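Local coordinates for protein esterase (Alcaligenes sp., PDB 1QLW) that probably hydrolyses carboxylic ester bonds, being a bacterial esterase with an alpha/beta hydrolase fold, at residues S30-L35 with I117-L122; V45-M50 with A111-A116; L67-C72 with V101-G106; F145-R150 with E167-M172. All blocks are in the same frame, centred on the assembly; numbering follows the deposited sequence. Where two conformers were deposited one is given.

Contacts 3, 2 and 1 form an outward series: their centres lie about 5, 20 and 31 Å from the centre of the chain. Along the chain, contact 3 is nested within the loop closed by contact 2, and that within the loop closed by contact 1; contact 4 follows in series. Strands 43-57 and 99-103, neighbours in the mixed sheet, tie contact 2 to contact 3, whose centres are about 15 Å apart, and helix 115-121 ties contact 2 to contact 1. Contact 4 lies off this series, among helices; its centre is about 18 Å from that of contact 3, yet Cys72 packs on Met172. All four touch the second subunit of the dimer.

Contact 1 (S30-L35 with I117-L122); sequences SETLSL and INAVKL
Thr32 and Asn118 form the tight part of this contact, in which the loop after strand 26-30 leans on helix 115-121. The carbonyl O of Thr32 lies 3.0 Å from Asn118 CB, so backbone and side chain meet with little slack. The threonine side chain splits its tasks. OG1 sits in the crowded position between backbone N and carbonyl carbon (chi1 57°) and hydrogen-bonds to Ser115 O, in the first turn of helix 115-121, while CG2 lies 4.0 Å from Ala119 CB and 3.9 Å from Leu122 CD1. Behind it, Ser30 OG accepts the N-H of Thr32 at 3.0 Å in an ST turn that fixes the start of the loop.

The solvent side is built by Leu35, partly exposed, and Leu122, exposed, though the packing there is just as close. Leu35 CD2 reaches Asn118 CG at 3.6 Å and Leu122 CG at 3.8 Å, whereas CD1 crosses the Lys121 chain at about a right angle, 3.6 Å from CE. Leu35 also packs on Asp132 of the second subunit. An alanine in place of Leu35 would lack CG and both methyls, and would probably lose the packing on Asn118, Lys121 and Leu122. Lys121 NZ hydrogen-bonds to Leu130 O of the second subunit. The chemistry is thus divided: the Thr32 carbonyl, OG1 and apolar methyls join loop to helix, while the lysine's charged end joins helix to dimer partner.

Contact 2 (V45-M50 with A111-A116); sequences VTVDQM and ATDISA
Ala111 CB points at the strand and lies 3.5 Å from Gln49 NE2, and beside it Val47 CG1 lies 3.8 Å from Asp113 CB, the two side chains crossing obliquely. Two waters complete this first shell. Both donate to Ala111 O; one also donates to Asp48 OD1 at 3.0 Å and the other to Gln49 O at 2.7 Å, so a single carbonyl is linked to two residues of 45-50 without direct bonding.

The second shell sets these groups. The Gln49 chain folds back at chi2 (-90°), letting NE2 donate to Thr46 O at 3.0 Å from above the carbonyl plane; NE2 also bonds Gln170 O of the second subunit. Asp113 OD1 takes Ser115 OG at 2.6 Å on its syn lone pair and Ser115 N at 3.0 Å from above the carboxylate plane, an Asx turn leading into the helix. An alanine at Asp113 would remove both bonds and would probably loosen this entry turn. Asp48 OD2 forms a salt bridge with Arg26.

Strand 43-57 is thus joined to the lead-in of helix 115-121, with Val28 of strand 26-30 touching both Val47 and Asp113, and Met172 of the second subunit packed on Ala111.

Contact 3 (L67-C72 with V101-G106); sequences LIHGCC and VIDQSG
Strands 65-68 and 99-103 are the two parallel strands of a beta-alpha-beta unit, connected through helix 88-94, and this contact follows them as they part at their C-terminal ends. The touching parts, taken from CA to CA over 67-70 and 101-104, run 33° apart, and the CA-CA distance widens from 4.9 Å at Leu67-Val101 to 7.3 Å at His69-Asp103. The one backbone bond between the two segments, Ile102 N to Leu67 O, is weak at 3.3 Å; Leu67 is also backbone-bonded to Tyr100 of the same neighbouring strand. A water wedges in beyond it, donating to Leu67 O and, at 2.7 Å, to Ile102 O, while accepting from His69 N.

Where the strands have separated, the His69 ring spans the gap. Its NE2 accepts Gln104 N at 2.9 Å in a bond straight at the hydrogen (177°), although the donor stands somewhat off the ring plane, and its ND1 donates to Gly70 O at 2.8 Å along a carbonyl lone pair. Both nitrogens are therefore gripped, which fixes the ring's rotation and indicates a proton on ND1 with NE2 as acceptor. The extended Gln104 side chain passes beside CE1, its amide 17° from the ring plane, and NE2 donates to His69 O at 3.0 Å from above the carbonyl plane. Tyr211 holds OE1 of the same amide, and Ser208 bonds His69 O.

Beyond Gly70, Cys71 and Cys72 close a vicinal disulfide (SG to SG 2.0 Å). A His-Gly pair just after strand 65-68 is consistent with the oxyanion-loop region of alpha/beta hydrolases.

Contact 4 (F145-R150 with E167-M172); sequences FRFGPR and ELWQQM
Methyl-to-ring contacts carry most of this meeting between the loop 145-150 and helix 165-171. Leu168, with CG anti to the backbone N (chi1 175°), extends CD2 tip to tip toward two rings: it lies in the plane of the Phe147 ring at the edge, 3.6 Å from CE2, and near the plane of the Phe145 ring at 4.1 Å from its CE2. One methyl thus meets both phenylalanines at their rims.

The sulfur contact is Met-aromatic. Met172 SD is 5.3 Å from the centroid of the Phe145 ring at an oblique 74° from the normal, and the bend at chi3 carries CE to 3.9 Å from Phe145 CZ.

The loop begins where helix 138-144 ends: Arg146, with positive phi (64°), forms a Schellman motif between the two phenylalanines, and its guanidinium forms a salt bridge with Glu230.

Contacts between rings and their neighbours come third. Phe145 CB lies 3.6 Å above the Phe147 ring plane, offset to the rim, and Phe160 stacks with Phe147. Trp169 brings CH2 to 4.4 Å from Phe147 CE2, stacks with His138, and hydrogen-bonds through NE1 to Gln165. On the dimer side, Trp169 packs on Thr46 of the second subunit.

Contact 1 (S30-L35 with I117-L122)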
loop_
_atom_site.group_PDB
_atom_site.type_symbol
_atom_site.label_atom_id
_atom_site.label_comp_id
_atom_site.label_asym_id
_atom_site.label_seq_id
_atom_site.Cartn_x
_atom_site.Cartn_y
_atom_site.Cartn_z
ATOM N N SER A 30 10.115 11.634 -19.122
ATOM C CA SER A 30 10.607 10.371 -19.638
ATOM C C SER A 30 10.196 10.185 -21.088
ATOM O O SER A 30 9.177 10.711 -21.540
ATOM C CB SER A 30 9.949 9.239 -18.835
ATOM O OG SER A 30 10.327 7.986 -19.375
ATOM N N GLU A 31 11.000 9.424 -21.807
ATOM C CA GLU A 31 10.747 9.042 -23.179
ATOM C C GLU A 31 10.312 7.590 -23.281
ATOM O O GLU A 31 9.975 7.153 -24.391
ATOM C CB GLU A 31 11.996 9.229 -24.049
ATOM C CG GLU A 31 12.623 10.609 -23.960
ATOM C CD GLU A 31 11.649 11.761 -24.068
ATOM O OE1 GLU A 31 10.773 11.661 -24.945
ATOM O OE2 GLU A 31 11.747 12.732 -23.298
ATOM N N THR A 32 10.265 6.854 -22.173
ATOM C CA THR A 32 10.034 5.421 -22.227
ATOM C C THR A 32 8.985 4.955 -21.222
ATOM O O THR A 32 9.120 3.879 -20.624
ATOM C CB THR A 32 11.346 4.637 -22.066
ATOM O OG1 THR A 32 11.962 5.029 -20.832
ATOM C CG2 THR A 32 12.338 4.923 -23.188
ATOM N N LEU A 33 7.885 5.710 -21.086
ATOM C CA LEU A 33 6.852 5.355 -20.125
ATOM C C LEU A 33 5.995 4.187 -20.548
ATOM O O LEU A 33 5.262 3.615 -19.733
ATOM C CB LEU A 33 5.921 6.547 -19.865
ATOM C CG LEU A 33 6.562 7.753 -19.192
ATOM C CD1 LEU A 33 5.525 8.864 -19.084
ATOM C CD2 LEU A 33 7.146 7.401 -17.834
ATOM N N SER A 34 6.020 3.828 -21.829
ATOM C CA SER A 34 5.094 2.834 -22.357
ATOM C C SER A 34 5.710 2.164 -23.578
ATOM O O SER A 34 6.461 2.783 -24.309
ATOM C CB SER A 34 3.784 3.530 -22.706
ATOM O OG SER A 34 2.824 2.638 -23.208
ATOM N N LEU A 35 5.288 0.943 -23.802
ATOM C CA LEU A 35 5.602 0.159 -24.977
ATOM C C LEU A 35 4.400 0.058 -25.917
ATOM O O LEU A 35 4.509 -0.620 -26.945
ATOM C CB LEU A 35 5.997 -1.259 -24.556
ATOM C CG LEU A 35 6.838 -1.458 -23.290
ATOM C CD1 LEU A 35 6.793 -2.932 -22.899
ATOM C CD2 LEU A 35 8.251 -0.929 -23.510
ATOM N N ILE A 117 13.636 0.308 -17.212
ATOM C CA ILE A 117 13.285 -1.045 -17.631
ATOM C C ILE A 117 12.753 -1.004 -19.061
ATOM O O ILE A 117 13.207 -1.771 -19.916
ATOM C CB ILE A 117 12.277 -1.674 -16.651
ATOM C CG1 ILE A 117 12.888 -1.778 -15.256
ATOM C CG2 ILE A 117 11.863 -3.047 -17.160
ATOM C CD1 ILE A 117 11.871 -1.984 -14.162
ATOM N N ASN A 118 11.830 -0.072 -19.325
ATOM C CA ASN A 118 11.285 0.012 -20.679
ATOM C C ASN A 118 12.357 0.411 -21.686
ATOM O O ASN A 118 12.313 -0.054 -22.827
ATOM C CB ASN A 118 10.121 1.001 -20.712
ATOM C CG ASN A 118 8.811 0.428 -20.197
ATOM O OD1 ASN A 118 7.812 1.180 -20.145
ATOM N ND2 ASN A 118 8.781 -0.830 -19.865
ATOM N N ALA A 119 13.317 1.271 -21.307
ATOM C CA ALA A 119 14.361 1.653 -22.247
ATOM C C ALA A 119 15.145 0.456 -22.714
ATOM O O ALA A 119 15.547 0.345 -23.887
ATOM C CB ALA A 119 15.290 2.693 -21.648
ATOM N N VAL A 120 15.447 -0.480 -21.803
ATOM C CA VAL A 120 16.153 -1.700 -22.178
ATOM C C VAL A 120 15.272 -2.582 -23.041
ATOM O O VAL A 120 15.706 -3.120 -24.063
ATOM C CB VAL A 120 16.659 -2.420 -20.919
ATOM C CG1 VAL A 120 17.363 -3.714 -21.279
ATOM C CG2 VAL A 120 17.579 -1.509 -20.125
ATOM N N LYS A 121 13.992 -2.738 -22.689
ATOM C CA LYS A 121 13.084 -3.553 -23.490
ATOM C C LYS A 121 12.975 -3.032 -24.910
ATOM O O LYS A 121 12.828 -3.815 -25.851
ATOM C CB LYS A 121 11.725 -3.636 -22.800
ATOM C CG LYS A 121 10.890 -4.768 -23.379
ATOM C CD LYS A 121 9.728 -5.032 -22.432
ATOM C CE LYS A 121 8.746 -5.980 -23.048
ATOM N NZ LYS A 121 9.287 -7.327 -23.275
ATOM N N LEU A 122 13.009 -1.719 -25.071
ATOM C CA LEU A 122 12.930 -1.054 -26.361
ATOM C C LEU A 122 14.232 -1.083 -27.138
ATOM O O LEU A 122 14.289 -0.556 -28.261
ATOM C CB LEU A 122 12.477 0.393 -26.134
ATOM C CG LEU A 122 11.002 0.549 -25.747
ATOM C CD1 LEU A 122 10.756 1.932 -25.168
ATOM C CD2 LEU A 122 10.099 0.321 -26.955
#

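Contact 2 (V45-M50 with A111-A116)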
loop_
_atom_site.group_PDB
_atom_site.type_symbol
_atom_site.label_atom_id
_atom_site.label_comp_id
_atom_site.label_asym_id
_atom_site.label_seq_id
_atom_site.Cartn_x
_atom_site.Cartn_y
_atom_site.Cartn_z
ATOM N N VAL A 45 6.180 12.103 -15.099
ATOM C CA VAL A 45 5.685 11.338 -13.959
ATOM C C VAL A 45 6.250 11.942 -12.675
ATOM O O VAL A 45 7.343 12.493 -12.671
ATOM C CB VAL A 45 5.966 9.825 -14.024
ATOM C CG1 VAL A 45 5.144 9.185 -15.145
ATOM C CG2 VAL A 45 7.457 9.554 -14.189
ATOM N N THR A 46 5.545 11.694 -11.575
ATOM C CA THR A 46 6.044 12.058 -10.240
ATOM C C THR A 46 6.598 10.805 -9.589
ATOM O O THR A 46 5.909 9.778 -9.522
ATOM C CB THR A 46 4.901 12.633 -9.396
ATOM O OG1 THR A 46 4.318 13.741 -10.098
ATOM C CG2 THR A 46 5.397 13.098 -8.037
ATOM N N VAL A 47 7.820 10.899 -9.072
ATOM C CA VAL A 47 8.481 9.775 -8.404
ATOM C C VAL A 47 9.122 10.267 -7.105
ATOM O O VAL A 47 9.269 11.468 -6.892
ATOM C CB VAL A 47 9.518 9.058 -9.274
ATOM C CG1 VAL A 47 8.903 8.481 -10.540
ATOM C CG2 VAL A 47 10.627 10.030 -9.608
ATOM N N ASP A 48 9.423 9.346 -6.207
ATOM C CA ASP A 48 10.058 9.571 -4.910
ATOM C C ASP A 48 9.119 10.051 -3.803
ATOM O O ASP A 48 9.552 10.116 -2.648
ATOM C CB ASP A 48 11.274 10.483 -4.986
ATOM C CG ASP A 48 12.464 9.919 -5.739
ATOM O OD1 ASP A 48 12.538 8.703 -5.972
ATOM O OD2 ASP A 48 13.311 10.755 -6.115
ATOM N N GLN A 49 7.855 10.302 -4.110
ATOM C CA GLN A 49 6.874 10.667 -3.110
ATOM C C GLN A 49 6.649 9.503 -2.139
ATOM O O GLN A 49 6.810 8.330 -2.478
ATOM C CB GLN A 49 5.542 11.050 -3.779
ATOM C CG GLN A 49 4.855 9.939 -4.577
ATOM C CD GLN A 49 5.277 9.918 -6.020
ATOM O OE1 GLN A 49 6.392 10.268 -6.366
ATOM N NE2 GLN A 49 4.397 9.573 -6.950
ATOM N N MET A 50 6.167 9.844 -0.944
ATOM C CA MET A 50 5.969 8.876 0.142
ATOM C C MET A 50 4.497 8.825 0.542
ATOM O O MET A 50 3.937 9.858 0.966
ATOM C CB MET A 50 6.837 9.294 1.338
ATOM C CG MET A 50 6.665 8.428 2.574
ATOM S SD MET A 50 7.768 8.950 3.905
ATOM C CE MET A 50 6.902 10.393 4.538
ATOM N N ALA A 111 5.390 5.535 -5.640
ATOM C CA ALA A 111 5.791 5.197 -6.993
ATOM C C ALA A 111 7.290 5.060 -7.206
ATOM O O ALA A 111 8.090 5.877 -6.754
ATOM C CB ALA A 111 5.313 6.292 -7.948
ATOM N N THR A 112 7.635 4.068 -8.007
ATOM C CA THR A 112 8.918 3.909 -8.652
ATOM C C THR A 112 8.868 4.520 -10.056
ATOM O O THR A 112 7.805 4.882 -10.532
ATOM C CB THR A 112 9.306 2.421 -8.768
ATOM O OG1 THR A 112 8.267 1.737 -9.500
ATOM C CG2 THR A 112 9.497 1.788 -7.398
ATOM N N ASP A 113 10.014 4.609 -10.716
ATOM C CA ASP A 113 10.118 5.007 -12.119
ATOM C C ASP A 113 10.512 3.743 -12.898
ATOM O O ASP A 113 11.577 3.171 -12.608
ATOM C CB ASP A 113 11.179 6.075 -12.347
ATOM C CG ASP A 113 11.275 6.629 -13.759
ATOM O OD1 ASP A 113 10.481 6.232 -14.633
ATOM O OD2 ASP A 113 12.151 7.495 -14.005
ATOM N N ILE A 114 9.690 3.335 -13.845
ATOM C CA ILE A 114 9.979 2.155 -14.645
ATOM C C ILE A 114 10.637 2.481 -15.974
ATOM O O ILE A 114 10.888 1.597 -16.798
ATOM C CB ILE A 114 8.728 1.276 -14.833
ATOM C CG1 ILE A 114 7.504 2.012 -15.362
ATOM C CG2 ILE A 114 8.418 0.588 -13.488
ATOM C CD1 ILE A 114 7.642 2.609 -16.749
ATOM N N SER A 115 11.025 3.732 -16.177
ATOM C CA SER A 115 11.554 4.178 -17.464
ATOM C C SER A 115 12.773 3.375 -17.898
ATOM O O SER A 115 12.880 3.091 -19.099
ATOM C CB SER A 115 11.945 5.653 -17.423
ATOM O OG SER A 115 10.817 6.465 -17.233
ATOM N N ALA A 116 13.695 3.076 -16.980
ATOM C CA ALA A 116 14.903 2.382 -17.401
ATOM C C ALA A 116 14.621 0.962 -17.847
ATOM O O ALA A 116 15.301 0.432 -18.728
ATOM C CB ALA A 116 15.956 2.424 -16.302
HETATM O O HOH W 1 11.121 6.142 -6.570
HETATM O O HOH W 2 8.318 6.990 -4.310
#

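Contact 3 (L67-C72 with V101-G106)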
loop_
_atom_site.group_PDB
_atom_site.type_symbol
_atom_site.label_atom_id
_atom_site.label_comp_id
_atom_site.label_asym_id
_atom_site.label_seq_id
_atom_site.Cartn_x
_atom_site.Cartn_y
_atom_site.Cartn_z
ATOM N N LEU A 67 5.479 5.454 11.846
ATOM C CA LEU A 67 5.997 4.093 11.746
ATOM C C LEU A 67 6.596 3.852 10.372
ATOM O O LEU A 67 5.915 4.057 9.365
ATOM C CB LEU A 67 4.905 3.058 12.034
ATOM C CG LEU A 67 4.260 3.107 13.417
ATOM C CD1 LEU A 67 3.070 2.142 13.478
ATOM C CD2 LEU A 67 5.265 2.742 14.492
ATOM N N ILE A 68 7.859 3.431 10.349
ATOM C CA ILE A 68 8.683 3.390 9.152
ATOM C C ILE A 68 9.256 1.992 8.954
ATOM O O ILE A 68 10.181 1.582 9.680
ATOM C CB ILE A 68 9.820 4.428 9.277
ATOM C CG1 ILE A 68 9.319 5.829 9.677
ATOM C CG2 ILE A 68 10.644 4.482 7.997
ATOM C CD1 ILE A 68 10.379 6.648 10.379
ATOM N N HIS A 69 8.709 1.231 8.018
ATOM C CA HIS A 69 9.131 -0.135 7.759
ATOM C C HIS A 69 10.546 -0.201 7.181
ATOM O O HIS A 69 11.099 0.787 6.707
ATOM C CB HIS A 69 8.137 -0.829 6.807
ATOM C CG HIS A 69 8.172 -0.222 5.429
ATOM N ND1 HIS A 69 9.178 -0.556 4.537
ATOM C CD2 HIS A 69 7.388 0.673 4.798
ATOM C CE1 HIS A 69 8.979 0.162 3.424
ATOM N NE2 HIS A 69 7.901 0.920 3.547
ATOM N N GLY A 70 11.081 -1.424 7.199
ATOM C CA GLY A 70 12.406 -1.698 6.684
ATOM C C GLY A 70 12.406 -2.407 5.341
ATOM O O GLY A 70 11.538 -2.146 4.498
ATOM N N CYS A 71 13.431 -3.224 5.090
ATOM C CA CYS A 71 13.589 -3.811 3.772
ATOM C C CYS A 71 12.482 -4.786 3.460
ATOM O O CYS A 71 11.865 -5.388 4.334
ATOM C CB CYS A 71 14.889 -4.584 3.561
ATOM S SG CYS A 71 14.813 -6.350 3.934
ATOM N N CYS A 72 12.224 -4.978 2.156
ATOM C CA CYS A 72 11.530 -6.167 1.704
ATOM C C CYS A 72 10.082 -6.237 2.169
ATOM O O CYS A 72 9.459 -7.299 2.076
ATOM C CB CYS A 72 12.301 -7.414 2.258
ATOM S SG CYS A 72 14.075 -7.323 2.293
ATOM N N VAL A 101 1.530 5.879 9.188
ATOM C CA VAL A 101 2.190 4.658 8.711
ATOM C C VAL A 101 2.531 4.872 7.245
ATOM O O VAL A 101 1.628 5.055 6.413
ATOM C CB VAL A 101 1.313 3.417 8.905
ATOM C CG1 VAL A 101 2.018 2.183 8.339
ATOM C CG2 VAL A 101 0.954 3.189 10.372
ATOM N N ILE A 102 3.820 4.839 6.931
ATOM C CA ILE A 102 4.282 5.152 5.587
ATOM C C ILE A 102 4.567 3.905 4.764
ATOM O O ILE A 102 4.771 2.812 5.291
ATOM C CB ILE A 102 5.530 6.065 5.611
ATOM C CG1 ILE A 102 6.793 5.354 6.080
ATOM C CG2 ILE A 102 5.253 7.297 6.465
ATOM C CD1 ILE A 102 8.048 5.572 5.335
ATOM N N ASP A 103 4.586 4.110 3.437
ATOM C CA ASP A 103 5.353 3.239 2.550
ATOM C C ASP A 103 6.559 4.072 2.094
ATOM O O ASP A 103 6.394 5.197 1.629
ATOM C CB ASP A 103 4.593 2.737 1.328
ATOM C CG ASP A 103 3.576 1.655 1.661
ATOM O OD1 ASP A 103 3.670 1.054 2.765
ATOM O OD2 ASP A 103 2.737 1.336 0.782
ATOM N N GLN A 104 7.756 3.501 2.262
ATOM C CA GLN A 104 8.955 4.202 1.831
ATOM C C GLN A 104 8.851 4.642 0.376
ATOM O O GLN A 104 8.182 3.992 -0.434
ATOM C CB GLN A 104 10.180 3.301 1.905
ATOM C CG GLN A 104 10.790 3.091 3.277
ATOM C CD GLN A 104 12.108 2.356 3.190
ATOM O OE1 GLN A 104 12.927 2.650 2.301
ATOM N NE2 GLN A 104 12.339 1.398 4.069
ATOM N N SER A 105 9.566 5.704 0.044
ATOM C CA SER A 105 9.725 6.060 -1.364
ATOM C C SER A 105 10.141 4.811 -2.139
ATOM O O SER A 105 10.997 4.038 -1.697
ATOM C CB SER A 105 10.802 7.127 -1.481
ATOM O OG SER A 105 10.434 8.323 -0.830
ATOM N N GLY A 106 9.528 4.606 -3.298
ATOM C CA GLY A 106 9.868 3.489 -4.150
ATOM C C GLY A 106 9.473 2.127 -3.619
ATOM O O GLY A 106 10.074 1.135 -4.037
HETATM O O HOH W 3 5.887 1.928 7.605
#

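Contact 4 (F145-R150 with E167-M172)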
loop_
_atom_site.group_PDB
_atom_site.type_symbol
_atom_site.label_atom_id
_atom_site.label_comp_id
_atom_site.label_asym_id
_atom_site.label_seq_id
_atom_site.Cartn_x
_atom_site.Cartn_y
_atom_site.Cartn_z
ATOM N N PHE A 145 15.950 -12.792 9.836
ATOM C CA PHE A 145 15.008 -12.473 10.887
ATOM C C PHE A 145 15.264 -13.242 12.175
ATOM O O PHE A 145 14.616 -12.969 13.187
ATOM C CB PHE A 145 13.580 -12.705 10.414
ATOM C CG PHE A 145 13.122 -11.841 9.266
ATOM C CD1 PHE A 145 13.764 -10.659 8.909
ATOM C CD2 PHE A 145 12.008 -12.204 8.537
ATOM C CE1 PHE A 145 13.318 -9.869 7.872
ATOM C CE2 PHE A 145 11.547 -11.423 7.491
ATOM C CZ PHE A 145 12.196 -10.263 7.159
ATOM N N ARG A 146 16.201 -14.189 12.147
ATOM C CA ARG A 146 16.618 -14.965 13.294
ATOM C C ARG A 146 15.475 -15.824 13.827
ATOM O O ARG A 146 15.339 -16.014 15.048
ATOM C CB ARG A 146 17.227 -14.095 14.404
ATOM C CG ARG A 146 18.337 -13.184 13.925
ATOM C CD ARG A 146 19.156 -12.594 15.076
ATOM N NE ARG A 146 18.313 -12.031 16.117
ATOM C CZ ARG A 146 17.672 -10.871 16.033
ATOM N NH1 ARG A 146 17.876 -10.065 14.984
ATOM N NH2 ARG A 146 16.827 -10.510 16.993
ATOM N N PHE A 147 14.747 -16.471 12.921
ATOM C CA PHE A 147 13.732 -17.408 13.361
ATOM C C PHE A 147 14.331 -18.739 13.825
ATOM O O PHE A 147 13.705 -19.461 14.580
ATOM C CB PHE A 147 12.738 -17.674 12.236
ATOM C CG PHE A 147 11.890 -16.492 11.831
ATOM C CD1 PHE A 147 11.735 -15.373 12.629
ATOM C CD2 PHE A 147 11.245 -16.540 10.609
ATOM C CE1 PHE A 147 10.938 -14.320 12.213
ATOM C CE2 PHE A 147 10.437 -15.498 10.195
ATOM C CZ PHE A 147 10.274 -14.386 10.997
ATOM N N GLY A 148 15.509 -19.043 13.308
ATOM C CA GLY A 148 16.225 -20.279 13.649
ATOM C C GLY A 148 17.554 -20.194 12.932
ATOM O O GLY A 148 17.855 -19.234 12.244
ATOM N N PRO A 149 18.385 -21.207 13.136
ATOM C CA PRO A 149 19.741 -21.162 12.603
ATOM C C PRO A 149 19.815 -21.176 11.094
ATOM O O PRO A 149 20.665 -20.538 10.457
ATOM C CB PRO A 149 20.424 -22.360 13.258
ATOM C CG PRO A 149 19.332 -23.284 13.684
ATOM C CD PRO A 149 18.148 -22.400 13.976
ATOM N N ARG A 150 18.873 -21.887 10.483
ATOM C CA ARG A 150 18.802 -22.047 9.046
ATOM C C ARG A 150 17.424 -22.607 8.714
ATOM O O ARG A 150 16.762 -23.238 9.542
ATOM C CB ARG A 150 19.881 -23.002 8.550
ATOM C CG ARG A 150 19.722 -24.410 9.105
ATOM C CD ARG A 150 21.002 -25.212 8.894
ATOM N NE ARG A 150 22.081 -24.713 9.737
ATOM C CZ ARG A 150 22.234 -24.874 11.043
ATOM N NH1 ARG A 150 21.367 -25.566 11.767
ATOM N NH2 ARG A 150 23.290 -24.339 11.656
ATOM N N GLU A 167 2.011 -16.487 5.651
ATOM C CA GLU A 167 1.425 -15.150 5.685
ATOM C C GLU A 167 2.532 -14.114 5.742
ATOM O O GLU A 167 2.418 -13.075 5.068
ATOM C CB GLU A 167 0.435 -15.020 6.830
ATOM C CG GLU A 167 -0.846 -15.823 6.649
ATOM C CD GLU A 167 -0.772 -17.287 6.966
ATOM O OE1 GLU A 167 0.211 -17.823 7.487
ATOM O OE2 GLU A 167 -1.801 -17.954 6.665
ATOM N N LEU A 168 3.610 -14.349 6.481
ATOM C CA LEU A 168 4.723 -13.408 6.429
ATOM C C LEU A 168 5.254 -13.301 5.001
ATOM O O LEU A 168 5.478 -12.211 4.484
ATOM C CB LEU A 168 5.846 -13.841 7.363
ATOM C CG LEU A 168 7.117 -12.990 7.286
ATOM C CD1 LEU A 168 6.869 -11.546 7.667
ATOM C CD2 LEU A 168 8.183 -13.621 8.178
ATOM N N TRP A 169 5.435 -14.443 4.338
ATOM C CA TRP A 169 5.962 -14.393 2.968
ATOM C C TRP A 169 5.052 -13.614 2.049
ATOM O O TRP A 169 5.492 -12.929 1.126
ATOM C CB TRP A 169 6.211 -15.789 2.413
ATOM C CG TRP A 169 7.020 -16.719 3.268
ATOM C CD1 TRP A 169 6.831 -18.076 3.338
ATOM C CD2 TRP A 169 8.102 -16.423 4.145
ATOM N NE1 TRP A 169 7.734 -18.633 4.194
ATOM C CE2 TRP A 169 8.526 -17.645 4.718
ATOM C CE3 TRP A 169 8.793 -15.280 4.542
ATOM C CZ2 TRP A 169 9.565 -17.759 5.642
ATOM C CZ3 TRP A 169 9.835 -15.368 5.457
ATOM C CH2 TRP A 169 10.211 -16.611 5.987
ATOM N N GLN A 170 3.720 -13.681 2.280
ATOM C CA GLN A 170 2.788 -12.913 1.482
ATOM C C GLN A 170 3.034 -11.410 1.570
ATOM O O GLN A 170 2.720 -10.707 0.598
ATOM C CB GLN A 170 1.338 -13.191 1.891
ATOM C CG GLN A 170 0.800 -14.530 1.453
ATOM C CD GLN A 170 -0.587 -14.789 2.022
ATOM O OE1 GLN A 170 -0.784 -14.591 3.229
ATOM N NE2 GLN A 170 -1.541 -15.193 1.205
ATOM N N GLN A 171 3.493 -10.895 2.715
ATOM C CA GLN A 171 3.647 -9.455 2.839
ATOM C C GLN A 171 5.008 -8.949 2.383
ATOM O O GLN A 171 5.221 -7.726 2.396
ATOM C CB GLN A 171 3.316 -8.959 4.237
ATOM C CG GLN A 171 4.317 -9.286 5.330
ATOM C CD GLN A 171 3.967 -8.575 6.622
ATOM O OE1 GLN A 171 3.047 -9.027 7.362
ATOM N NE2 GLN A 171 4.619 -7.495 6.918
ATOM N N MET A 172 5.910 -9.825 1.980
ATOM C CA MET A 172 7.238 -9.423 1.526
ATOM C C MET A 172 7.203 -9.092 0.040
ATOM O O MET A 172 6.486 -9.727 -0.745
ATOM C CB MET A 172 8.252 -10.538 1.816
ATOM C CG MET A 172 8.386 -10.730 3.323
ATOM S SD MET A 172 9.762 -11.799 3.808
ATOM C CE MET A 172 11.146 -10.733 3.381
#